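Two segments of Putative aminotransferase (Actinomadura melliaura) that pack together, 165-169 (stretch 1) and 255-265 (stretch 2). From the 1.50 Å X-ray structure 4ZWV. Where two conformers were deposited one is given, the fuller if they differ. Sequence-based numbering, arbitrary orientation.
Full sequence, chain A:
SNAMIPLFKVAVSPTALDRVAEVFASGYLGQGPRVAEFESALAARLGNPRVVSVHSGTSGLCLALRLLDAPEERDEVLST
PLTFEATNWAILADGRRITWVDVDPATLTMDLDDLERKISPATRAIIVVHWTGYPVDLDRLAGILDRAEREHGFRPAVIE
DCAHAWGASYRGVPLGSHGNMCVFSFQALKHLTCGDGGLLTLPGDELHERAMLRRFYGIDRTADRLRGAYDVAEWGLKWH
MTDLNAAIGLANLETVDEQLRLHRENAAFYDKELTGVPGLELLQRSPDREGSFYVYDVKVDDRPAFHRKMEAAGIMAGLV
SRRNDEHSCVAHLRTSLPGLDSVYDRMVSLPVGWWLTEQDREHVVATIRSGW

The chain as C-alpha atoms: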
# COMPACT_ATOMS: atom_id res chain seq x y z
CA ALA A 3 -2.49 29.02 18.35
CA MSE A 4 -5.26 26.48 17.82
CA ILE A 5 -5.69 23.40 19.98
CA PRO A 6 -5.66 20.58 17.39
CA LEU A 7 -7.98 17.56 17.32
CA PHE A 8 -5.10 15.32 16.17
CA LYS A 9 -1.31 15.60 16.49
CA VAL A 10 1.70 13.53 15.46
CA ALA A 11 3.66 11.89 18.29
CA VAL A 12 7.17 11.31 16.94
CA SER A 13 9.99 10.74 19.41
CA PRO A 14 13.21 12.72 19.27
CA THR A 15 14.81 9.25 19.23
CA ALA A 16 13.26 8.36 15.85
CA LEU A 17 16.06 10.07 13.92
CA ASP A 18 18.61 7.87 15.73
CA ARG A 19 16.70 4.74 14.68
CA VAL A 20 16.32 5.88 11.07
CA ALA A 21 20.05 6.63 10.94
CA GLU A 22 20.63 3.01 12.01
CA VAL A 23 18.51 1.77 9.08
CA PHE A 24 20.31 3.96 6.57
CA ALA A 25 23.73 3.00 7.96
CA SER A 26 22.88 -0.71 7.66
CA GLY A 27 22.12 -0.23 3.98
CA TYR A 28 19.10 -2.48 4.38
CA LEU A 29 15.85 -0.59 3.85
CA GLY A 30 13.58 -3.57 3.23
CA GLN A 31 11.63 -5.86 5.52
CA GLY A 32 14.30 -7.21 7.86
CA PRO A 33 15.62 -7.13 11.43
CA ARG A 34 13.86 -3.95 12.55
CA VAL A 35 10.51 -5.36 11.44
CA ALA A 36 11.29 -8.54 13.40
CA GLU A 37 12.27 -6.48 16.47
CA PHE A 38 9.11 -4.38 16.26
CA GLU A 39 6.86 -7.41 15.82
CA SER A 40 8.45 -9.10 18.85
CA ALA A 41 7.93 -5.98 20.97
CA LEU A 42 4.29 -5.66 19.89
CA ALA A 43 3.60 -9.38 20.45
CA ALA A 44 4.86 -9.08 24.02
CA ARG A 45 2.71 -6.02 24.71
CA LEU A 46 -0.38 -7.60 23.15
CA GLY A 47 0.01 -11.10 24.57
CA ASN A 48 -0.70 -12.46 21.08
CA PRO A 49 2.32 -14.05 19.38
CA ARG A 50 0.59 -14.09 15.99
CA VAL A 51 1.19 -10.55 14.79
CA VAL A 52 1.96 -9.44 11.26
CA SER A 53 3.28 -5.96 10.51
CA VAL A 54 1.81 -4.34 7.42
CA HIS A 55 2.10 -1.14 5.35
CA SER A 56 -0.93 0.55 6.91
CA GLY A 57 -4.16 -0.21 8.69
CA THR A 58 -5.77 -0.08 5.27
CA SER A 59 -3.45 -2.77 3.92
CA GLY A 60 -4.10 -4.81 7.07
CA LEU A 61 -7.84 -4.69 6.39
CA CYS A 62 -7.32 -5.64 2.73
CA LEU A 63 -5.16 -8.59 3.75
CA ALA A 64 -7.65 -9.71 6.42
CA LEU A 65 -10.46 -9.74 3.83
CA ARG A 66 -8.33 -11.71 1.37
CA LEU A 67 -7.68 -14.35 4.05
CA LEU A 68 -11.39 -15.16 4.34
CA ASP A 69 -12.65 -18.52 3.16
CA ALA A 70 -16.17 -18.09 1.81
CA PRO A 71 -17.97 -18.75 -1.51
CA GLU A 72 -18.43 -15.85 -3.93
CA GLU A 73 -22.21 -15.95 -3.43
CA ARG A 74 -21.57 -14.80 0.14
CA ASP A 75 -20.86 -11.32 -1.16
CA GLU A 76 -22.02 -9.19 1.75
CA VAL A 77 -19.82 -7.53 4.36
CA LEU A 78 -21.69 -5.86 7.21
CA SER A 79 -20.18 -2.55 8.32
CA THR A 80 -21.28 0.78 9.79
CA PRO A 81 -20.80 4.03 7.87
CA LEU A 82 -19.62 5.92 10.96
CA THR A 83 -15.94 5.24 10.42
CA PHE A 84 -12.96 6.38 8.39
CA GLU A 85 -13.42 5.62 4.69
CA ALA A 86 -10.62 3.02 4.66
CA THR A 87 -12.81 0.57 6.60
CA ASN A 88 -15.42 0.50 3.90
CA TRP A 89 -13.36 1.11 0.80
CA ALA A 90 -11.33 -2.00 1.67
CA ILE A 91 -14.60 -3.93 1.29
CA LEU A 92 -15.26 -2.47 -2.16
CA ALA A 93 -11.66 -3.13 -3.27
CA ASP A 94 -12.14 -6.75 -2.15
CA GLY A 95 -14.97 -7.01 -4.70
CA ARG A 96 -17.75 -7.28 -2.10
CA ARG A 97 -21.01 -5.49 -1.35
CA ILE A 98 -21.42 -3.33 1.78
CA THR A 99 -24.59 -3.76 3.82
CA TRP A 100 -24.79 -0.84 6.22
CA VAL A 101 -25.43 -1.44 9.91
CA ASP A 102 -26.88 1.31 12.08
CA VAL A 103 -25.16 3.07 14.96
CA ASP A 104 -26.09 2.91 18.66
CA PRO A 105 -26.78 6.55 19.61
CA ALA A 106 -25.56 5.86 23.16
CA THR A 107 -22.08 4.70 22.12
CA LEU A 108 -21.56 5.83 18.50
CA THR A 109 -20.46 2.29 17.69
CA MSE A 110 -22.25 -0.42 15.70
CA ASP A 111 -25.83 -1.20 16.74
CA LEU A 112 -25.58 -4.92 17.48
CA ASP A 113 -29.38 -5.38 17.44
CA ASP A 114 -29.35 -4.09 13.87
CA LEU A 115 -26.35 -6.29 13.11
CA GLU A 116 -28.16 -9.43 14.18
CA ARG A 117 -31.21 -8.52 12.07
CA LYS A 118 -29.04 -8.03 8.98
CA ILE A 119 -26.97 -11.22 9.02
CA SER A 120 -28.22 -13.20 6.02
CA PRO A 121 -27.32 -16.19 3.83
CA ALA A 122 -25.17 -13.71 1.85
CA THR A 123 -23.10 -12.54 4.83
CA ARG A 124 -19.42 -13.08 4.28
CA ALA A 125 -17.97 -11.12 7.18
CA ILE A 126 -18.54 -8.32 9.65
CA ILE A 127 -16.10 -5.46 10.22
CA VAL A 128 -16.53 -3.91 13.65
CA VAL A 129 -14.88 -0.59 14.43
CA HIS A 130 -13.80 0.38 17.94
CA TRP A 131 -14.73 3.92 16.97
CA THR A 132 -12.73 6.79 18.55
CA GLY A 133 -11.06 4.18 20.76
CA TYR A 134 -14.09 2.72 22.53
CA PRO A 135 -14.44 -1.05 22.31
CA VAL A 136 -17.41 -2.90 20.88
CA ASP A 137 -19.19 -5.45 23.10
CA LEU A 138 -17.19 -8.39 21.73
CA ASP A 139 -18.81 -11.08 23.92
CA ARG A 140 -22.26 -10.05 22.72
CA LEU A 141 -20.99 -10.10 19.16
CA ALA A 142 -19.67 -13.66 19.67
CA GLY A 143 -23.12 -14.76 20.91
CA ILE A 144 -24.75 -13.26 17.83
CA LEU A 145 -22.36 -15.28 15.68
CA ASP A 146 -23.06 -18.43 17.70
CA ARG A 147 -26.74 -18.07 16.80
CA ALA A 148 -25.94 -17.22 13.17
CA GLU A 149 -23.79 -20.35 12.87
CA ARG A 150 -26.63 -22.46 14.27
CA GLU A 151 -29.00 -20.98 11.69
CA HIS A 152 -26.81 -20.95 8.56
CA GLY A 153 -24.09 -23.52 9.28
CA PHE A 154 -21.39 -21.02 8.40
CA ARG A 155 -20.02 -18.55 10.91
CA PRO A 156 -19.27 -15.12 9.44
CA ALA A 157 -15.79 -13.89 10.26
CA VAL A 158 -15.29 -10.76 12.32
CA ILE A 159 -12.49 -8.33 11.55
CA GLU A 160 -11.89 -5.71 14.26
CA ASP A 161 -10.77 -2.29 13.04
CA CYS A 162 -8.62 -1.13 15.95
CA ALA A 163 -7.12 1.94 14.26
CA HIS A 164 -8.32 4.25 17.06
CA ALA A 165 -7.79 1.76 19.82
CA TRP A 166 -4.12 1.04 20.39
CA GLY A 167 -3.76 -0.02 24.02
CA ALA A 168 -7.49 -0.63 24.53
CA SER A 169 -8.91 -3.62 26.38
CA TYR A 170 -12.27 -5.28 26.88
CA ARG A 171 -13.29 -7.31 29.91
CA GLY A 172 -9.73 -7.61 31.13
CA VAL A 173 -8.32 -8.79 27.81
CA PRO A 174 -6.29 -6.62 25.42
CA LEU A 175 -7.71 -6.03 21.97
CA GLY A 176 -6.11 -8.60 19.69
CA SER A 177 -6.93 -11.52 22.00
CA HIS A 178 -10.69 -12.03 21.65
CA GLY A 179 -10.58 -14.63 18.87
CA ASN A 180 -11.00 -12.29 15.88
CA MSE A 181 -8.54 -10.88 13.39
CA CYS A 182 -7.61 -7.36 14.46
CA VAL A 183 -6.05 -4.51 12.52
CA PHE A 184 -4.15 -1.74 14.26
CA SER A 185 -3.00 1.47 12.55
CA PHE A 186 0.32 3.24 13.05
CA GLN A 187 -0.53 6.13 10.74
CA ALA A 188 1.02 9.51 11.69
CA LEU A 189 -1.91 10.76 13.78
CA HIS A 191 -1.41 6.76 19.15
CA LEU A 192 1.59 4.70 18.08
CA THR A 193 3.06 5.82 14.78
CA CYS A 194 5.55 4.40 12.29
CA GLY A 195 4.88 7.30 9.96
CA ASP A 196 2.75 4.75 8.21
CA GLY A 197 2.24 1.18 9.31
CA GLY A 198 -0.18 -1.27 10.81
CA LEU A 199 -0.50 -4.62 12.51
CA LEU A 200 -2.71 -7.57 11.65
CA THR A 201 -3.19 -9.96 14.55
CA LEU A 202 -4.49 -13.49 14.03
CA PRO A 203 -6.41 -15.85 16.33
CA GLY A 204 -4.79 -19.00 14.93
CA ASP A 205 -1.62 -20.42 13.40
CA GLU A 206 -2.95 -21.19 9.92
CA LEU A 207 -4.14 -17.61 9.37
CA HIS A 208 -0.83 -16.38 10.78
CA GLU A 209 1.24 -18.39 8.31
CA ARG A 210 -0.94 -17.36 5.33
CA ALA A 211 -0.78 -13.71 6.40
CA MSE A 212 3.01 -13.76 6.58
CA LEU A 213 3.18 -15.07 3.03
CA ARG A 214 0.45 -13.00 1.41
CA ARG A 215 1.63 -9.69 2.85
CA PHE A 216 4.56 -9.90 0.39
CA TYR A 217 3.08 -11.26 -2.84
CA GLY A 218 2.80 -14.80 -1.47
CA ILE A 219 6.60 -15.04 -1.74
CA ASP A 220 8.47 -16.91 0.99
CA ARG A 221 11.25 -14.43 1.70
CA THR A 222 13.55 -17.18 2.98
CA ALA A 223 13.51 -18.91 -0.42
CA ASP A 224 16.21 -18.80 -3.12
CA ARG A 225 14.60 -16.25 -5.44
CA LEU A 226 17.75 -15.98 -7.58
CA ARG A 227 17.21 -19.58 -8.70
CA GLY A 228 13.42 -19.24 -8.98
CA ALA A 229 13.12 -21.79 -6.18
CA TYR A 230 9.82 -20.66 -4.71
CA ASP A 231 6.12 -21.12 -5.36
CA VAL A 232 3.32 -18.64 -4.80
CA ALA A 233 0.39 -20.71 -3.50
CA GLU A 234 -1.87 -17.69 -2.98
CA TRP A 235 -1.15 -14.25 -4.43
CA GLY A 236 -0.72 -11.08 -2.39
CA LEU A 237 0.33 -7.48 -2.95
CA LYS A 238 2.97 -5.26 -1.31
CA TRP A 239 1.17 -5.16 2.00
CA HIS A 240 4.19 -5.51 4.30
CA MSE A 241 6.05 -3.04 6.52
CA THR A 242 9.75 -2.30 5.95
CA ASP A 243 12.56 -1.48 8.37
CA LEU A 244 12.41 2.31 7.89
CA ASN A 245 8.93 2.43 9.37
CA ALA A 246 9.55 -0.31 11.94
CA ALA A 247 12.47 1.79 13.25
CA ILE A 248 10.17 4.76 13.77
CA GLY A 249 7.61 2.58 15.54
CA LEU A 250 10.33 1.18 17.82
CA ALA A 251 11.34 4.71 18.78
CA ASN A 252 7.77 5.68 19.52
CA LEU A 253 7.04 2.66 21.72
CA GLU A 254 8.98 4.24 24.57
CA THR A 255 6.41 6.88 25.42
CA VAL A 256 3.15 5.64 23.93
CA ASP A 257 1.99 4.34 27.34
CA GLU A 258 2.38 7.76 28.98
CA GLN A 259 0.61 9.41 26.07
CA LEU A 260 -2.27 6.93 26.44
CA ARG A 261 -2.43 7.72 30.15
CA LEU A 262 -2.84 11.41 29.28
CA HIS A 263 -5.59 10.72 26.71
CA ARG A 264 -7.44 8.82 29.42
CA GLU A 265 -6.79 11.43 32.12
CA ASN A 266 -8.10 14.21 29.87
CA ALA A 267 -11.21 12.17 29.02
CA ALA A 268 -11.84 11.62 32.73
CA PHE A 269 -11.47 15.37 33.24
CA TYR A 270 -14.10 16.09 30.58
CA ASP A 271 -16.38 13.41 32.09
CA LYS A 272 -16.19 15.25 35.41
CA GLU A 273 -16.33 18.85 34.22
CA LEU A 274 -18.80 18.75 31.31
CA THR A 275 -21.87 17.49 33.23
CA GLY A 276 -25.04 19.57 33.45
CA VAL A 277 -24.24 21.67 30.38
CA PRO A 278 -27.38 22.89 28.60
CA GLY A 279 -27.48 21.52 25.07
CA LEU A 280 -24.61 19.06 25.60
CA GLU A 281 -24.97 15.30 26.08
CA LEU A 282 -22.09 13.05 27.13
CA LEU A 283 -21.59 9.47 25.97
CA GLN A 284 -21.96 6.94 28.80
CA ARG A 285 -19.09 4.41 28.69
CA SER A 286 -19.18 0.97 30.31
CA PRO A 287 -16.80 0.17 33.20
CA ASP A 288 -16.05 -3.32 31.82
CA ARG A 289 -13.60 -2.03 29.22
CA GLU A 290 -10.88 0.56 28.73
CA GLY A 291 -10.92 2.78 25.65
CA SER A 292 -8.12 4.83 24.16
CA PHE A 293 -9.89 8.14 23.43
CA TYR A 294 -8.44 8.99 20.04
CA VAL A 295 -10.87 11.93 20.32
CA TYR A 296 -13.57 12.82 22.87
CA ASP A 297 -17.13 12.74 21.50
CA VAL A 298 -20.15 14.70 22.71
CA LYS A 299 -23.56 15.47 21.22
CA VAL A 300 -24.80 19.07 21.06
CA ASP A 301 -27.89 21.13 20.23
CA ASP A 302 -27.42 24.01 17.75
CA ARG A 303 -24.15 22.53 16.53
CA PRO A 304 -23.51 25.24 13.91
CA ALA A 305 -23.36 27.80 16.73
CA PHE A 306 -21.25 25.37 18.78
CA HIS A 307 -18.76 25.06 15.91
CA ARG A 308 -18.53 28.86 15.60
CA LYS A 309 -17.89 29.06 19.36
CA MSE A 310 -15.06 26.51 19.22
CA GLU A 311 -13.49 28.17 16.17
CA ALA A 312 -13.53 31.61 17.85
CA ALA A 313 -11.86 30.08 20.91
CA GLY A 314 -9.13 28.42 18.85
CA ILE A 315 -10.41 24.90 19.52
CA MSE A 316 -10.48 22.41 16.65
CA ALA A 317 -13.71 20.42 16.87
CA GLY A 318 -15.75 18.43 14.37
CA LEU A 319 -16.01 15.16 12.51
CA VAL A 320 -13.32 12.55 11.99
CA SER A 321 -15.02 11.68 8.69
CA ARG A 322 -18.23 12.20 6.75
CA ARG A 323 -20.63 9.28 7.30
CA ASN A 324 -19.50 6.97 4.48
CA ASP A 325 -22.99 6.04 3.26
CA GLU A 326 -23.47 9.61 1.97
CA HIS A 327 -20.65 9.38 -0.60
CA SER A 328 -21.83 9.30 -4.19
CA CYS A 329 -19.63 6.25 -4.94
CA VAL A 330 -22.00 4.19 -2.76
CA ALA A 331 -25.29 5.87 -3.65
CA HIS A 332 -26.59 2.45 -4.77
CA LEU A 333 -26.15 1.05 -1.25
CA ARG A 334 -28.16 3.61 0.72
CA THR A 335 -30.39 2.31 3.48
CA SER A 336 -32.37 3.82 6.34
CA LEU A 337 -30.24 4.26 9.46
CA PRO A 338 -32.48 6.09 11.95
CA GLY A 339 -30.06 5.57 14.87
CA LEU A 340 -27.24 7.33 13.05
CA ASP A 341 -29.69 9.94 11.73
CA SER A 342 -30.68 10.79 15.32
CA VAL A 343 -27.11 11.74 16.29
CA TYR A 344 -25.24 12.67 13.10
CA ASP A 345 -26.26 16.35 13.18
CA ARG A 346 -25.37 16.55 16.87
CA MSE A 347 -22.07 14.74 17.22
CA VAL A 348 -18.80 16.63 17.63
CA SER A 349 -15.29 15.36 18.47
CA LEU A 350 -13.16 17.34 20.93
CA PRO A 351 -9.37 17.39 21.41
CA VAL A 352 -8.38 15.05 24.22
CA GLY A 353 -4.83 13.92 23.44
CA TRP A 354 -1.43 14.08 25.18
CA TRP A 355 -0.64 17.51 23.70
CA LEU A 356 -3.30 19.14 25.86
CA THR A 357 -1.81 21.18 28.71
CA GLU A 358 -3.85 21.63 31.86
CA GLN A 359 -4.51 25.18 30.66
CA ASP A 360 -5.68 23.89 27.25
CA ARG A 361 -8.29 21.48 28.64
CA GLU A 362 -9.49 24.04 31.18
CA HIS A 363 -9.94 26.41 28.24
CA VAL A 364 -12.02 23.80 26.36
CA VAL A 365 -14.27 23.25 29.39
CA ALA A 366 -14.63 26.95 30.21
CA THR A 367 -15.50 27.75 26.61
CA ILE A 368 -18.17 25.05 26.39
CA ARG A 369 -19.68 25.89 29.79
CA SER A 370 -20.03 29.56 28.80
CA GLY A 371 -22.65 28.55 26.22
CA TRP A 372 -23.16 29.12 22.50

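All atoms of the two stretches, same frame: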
# COMPACT_ATOMS: atom_id res chain seq x y z
N ALA A 165 -7.70 2.45 18.54
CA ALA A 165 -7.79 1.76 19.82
C ALA A 165 -6.51 1.05 20.24
O ALA A 165 -6.54 0.07 20.98
CB ALA A 165 -8.96 0.76 19.78
N TRP A 166 -5.36 1.57 19.82
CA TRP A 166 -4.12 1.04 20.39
C TRP A 166 -4.17 1.12 21.92
O TRP A 166 -4.54 2.15 22.50
CB TRP A 166 -2.88 1.78 19.86
CG TRP A 166 -1.64 1.16 20.42
CD1 TRP A 166 -0.86 1.63 21.43
CD2 TRP A 166 -1.08 -0.11 20.04
NE1 TRP A 166 0.16 0.75 21.69
CE2 TRP A 166 0.04 -0.33 20.86
CE3 TRP A 166 -1.43 -1.08 19.10
CZ2 TRP A 166 0.83 -1.48 20.76
CZ3 TRP A 166 -0.66 -2.22 19.00
CH2 TRP A 166 0.46 -2.41 19.82
N GLY A 167 -3.80 0.03 22.58
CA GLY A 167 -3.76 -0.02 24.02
C GLY A 167 -5.09 -0.25 24.71
O GLY A 167 -5.16 -0.25 25.94
N ALA A 168 -6.16 -0.42 23.93
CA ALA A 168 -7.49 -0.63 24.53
C ALA A 168 -7.66 -2.06 24.98
O ALA A 168 -6.96 -2.96 24.51
CB ALA A 168 -8.59 -0.26 23.53
N SER A 169 -8.60 -2.27 25.90
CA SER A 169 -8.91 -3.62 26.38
C SER A 169 -10.40 -3.75 26.61
O SER A 169 -11.12 -2.76 26.73
CB SER A 169 -8.16 -3.93 27.67
OG SER A 169 -8.57 -3.06 28.70
N THR A 255 7.27 5.96 24.68
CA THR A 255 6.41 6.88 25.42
C THR A 255 4.93 6.75 25.11
O THR A 255 4.11 7.54 25.60
CB THR A 255 6.82 8.34 25.15
OG1 THR A 255 6.78 8.59 23.74
CG2 THR A 255 8.23 8.59 25.67
N VAL A 256 4.55 5.75 24.32
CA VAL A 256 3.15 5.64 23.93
C VAL A 256 2.26 5.37 25.14
O VAL A 256 1.14 5.87 25.21
CB VAL A 256 2.93 4.57 22.83
CG1 VAL A 256 3.27 3.17 23.35
CG2 VAL A 256 1.51 4.64 22.29
N ASP A 257 2.77 4.64 26.13
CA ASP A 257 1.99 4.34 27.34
C ASP A 257 1.65 5.61 28.13
O ASP A 257 0.52 5.76 28.61
CB ASP A 257 2.74 3.36 28.24
CG ASP A 257 2.77 1.96 27.69
OD1 ASP A 257 1.88 1.61 26.89
OD2 ASP A 257 3.69 1.20 28.05
N GLU A 258 2.62 6.50 28.27
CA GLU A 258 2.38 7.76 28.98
C GLU A 258 1.41 8.63 28.19
O GLU A 258 0.54 9.28 28.77
CB GLU A 258 3.69 8.50 29.23
CG GLU A 258 3.53 9.91 29.79
CD GLU A 258 2.93 9.95 31.20
OE1 GLU A 258 2.80 8.89 31.85
OE2 GLU A 258 2.59 11.07 31.65
N GLN A 259 1.53 8.62 26.87
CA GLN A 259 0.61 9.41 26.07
C GLN A 259 -0.82 8.87 26.22
O GLN A 259 -1.77 9.65 26.34
CB GLN A 259 1.07 9.43 24.61
CG GLN A 259 2.25 10.39 24.41
CD GLN A 259 3.32 9.88 23.46
OE1 GLN A 259 4.51 10.19 23.62
NE2 GLN A 259 2.92 9.10 22.46
N LEU A 260 -0.97 7.56 26.23
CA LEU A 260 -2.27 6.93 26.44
C LEU A 260 -2.86 7.31 27.80
O LEU A 260 -4.06 7.56 27.93
CB LEU A 260 -2.15 5.41 26.32
CG LEU A 260 -3.44 4.60 26.21
CD1 LEU A 260 -4.36 5.15 25.12
CD2 LEU A 260 -3.09 3.15 25.93
N ARG A 261 -2.00 7.33 28.81
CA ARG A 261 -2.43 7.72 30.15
C ARG A 261 -2.99 9.14 30.13
O ARG A 261 -4.01 9.42 30.75
CB ARG A 261 -1.26 7.60 31.13
CG ARG A 261 -1.66 7.84 32.58
CD ARG A 261 -0.43 7.98 33.47
NE ARG A 261 0.26 9.24 33.20
CZ ARG A 261 -0.14 10.42 33.66
NH1 ARG A 261 -1.22 10.50 34.43
NH2 ARG A 261 0.53 11.52 33.36
N LEU A 262 -2.36 10.03 29.37
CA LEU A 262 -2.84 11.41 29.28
C LEU A 262 -4.16 11.52 28.51
O LEU A 262 -5.05 12.26 28.93
CB LEU A 262 -1.78 12.31 28.63
CG LEU A 262 -0.50 12.50 29.45
CD1 LEU A 262 0.55 13.23 28.65
CD2 LEU A 262 -0.81 13.25 30.74
N HIS A 263 -4.30 10.78 27.40
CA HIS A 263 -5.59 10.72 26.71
C HIS A 263 -6.70 10.36 27.70
O HIS A 263 -7.75 11.00 27.75
CB HIS A 263 -5.59 9.67 25.58
CG HIS A 263 -4.99 10.13 24.29
ND1 HIS A 263 -5.75 10.35 23.16
CD2 HIS A 263 -3.70 10.38 23.93
CE1 HIS A 263 -4.96 10.72 22.16
NE2 HIS A 263 -3.71 10.75 22.61
N ARG A 264 -6.44 9.32 28.48
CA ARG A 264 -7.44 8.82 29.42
C ARG A 264 -7.70 9.79 30.57
O ARG A 264 -8.85 9.99 30.97
CB ARG A 264 -7.01 7.45 29.94
CG ARG A 264 -7.15 6.38 28.87
CD ARG A 264 -6.38 5.10 29.18
NE ARG A 264 -6.65 4.10 28.15
CZ ARG A 264 -5.91 3.02 27.94
NH1 ARG A 264 -4.84 2.78 28.69
NH2 ARG A 264 -6.24 2.17 26.97
N GLU A 265 -6.65 10.43 31.07
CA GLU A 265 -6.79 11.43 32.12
C GLU A 265 -7.61 12.63 31.65
O GLU A 265 -8.47 13.13 32.37
CB GLU A 265 -5.41 11.87 32.61
CG GLU A 265 -5.43 13.00 33.62
CD GLU A 265 -4.03 13.54 33.93
OE1 GLU A 265 -3.14 12.74 34.28
OE2 GLU A 265 -3.83 14.76 33.80
O HOH W 1 1.34 -0.50 24.39
O HOH W 2 -3.36 0.39 27.99

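Residues 165-169 form a short loop segment that packs against one side of the helix running through residues 255-265. The contact is small, burying 196 Å² in total over both sides. On the helix it is made mainly by Val 256, Leu 260 and Arg 264. These residues are spaced four apart, about one helical turn, so all three point their CA-to-CB bonds toward the loop.

Trp 166 covers the most surface. Its CA-to-CB bond points sideways, but with chi1 at t the indole reaches nearer to the helix. There CD1 of Trp 166 lies 3.9 Å from CG2 of Val 256. This is an apolar contact, with the methyl set obliquely to the ring. Both residues are buried, and a broad aromatic side chain and a compact branched one suit such a place. The indole nitrogen is not left idle. Water 1 accepts a weak hydrogen bond from NE1 of Trp 166 (3.2 Å) and donates another weak one to OD1 of Asp 257 (3.3 Å).

Gly 167 comes next. Ala 165 to Ala 168 is a type II beta turn, closed by a hydrogen bond from N of Ala 168 to O of Ala 165 (3.0 Å). Gly 167 takes the third position with a phi of 81°, a value that favours glycine. The helix adds a second reason. Leu 260 packs directly on the turn, with its CD2 3.8 Å from CA of Gly 167 and 3.9 Å from O of Trp 166. A CB on Gly 167 would point toward the helix and fall 2.3 Å from CD2 of Leu 260, which is a clash. The bare CA leaves room for the buried leucine.

The polar link is made by Arg 264. Its chi2 and chi3 are both t, and this extended chain carries the guanidinium to the turn. NH2 of Arg 264 donates a hydrogen bond to O of Gly 167 at 2.8 Å, with an angle of 156° at the hydrogen. The oxygen lies at the edge of the guanidinium, near its plane, where the N-H groups point. Water 2 adds a second route between the same residues: it donates to O of Gly 167 (2.8 Å) and accepts from NH1 of Arg 264 (2.9 Å). The carbonyl thus receives two hydrogen bonds. CA of Ala 168 also lies near the guanidinium edge, 3.9 Å from NH2 of Arg 264.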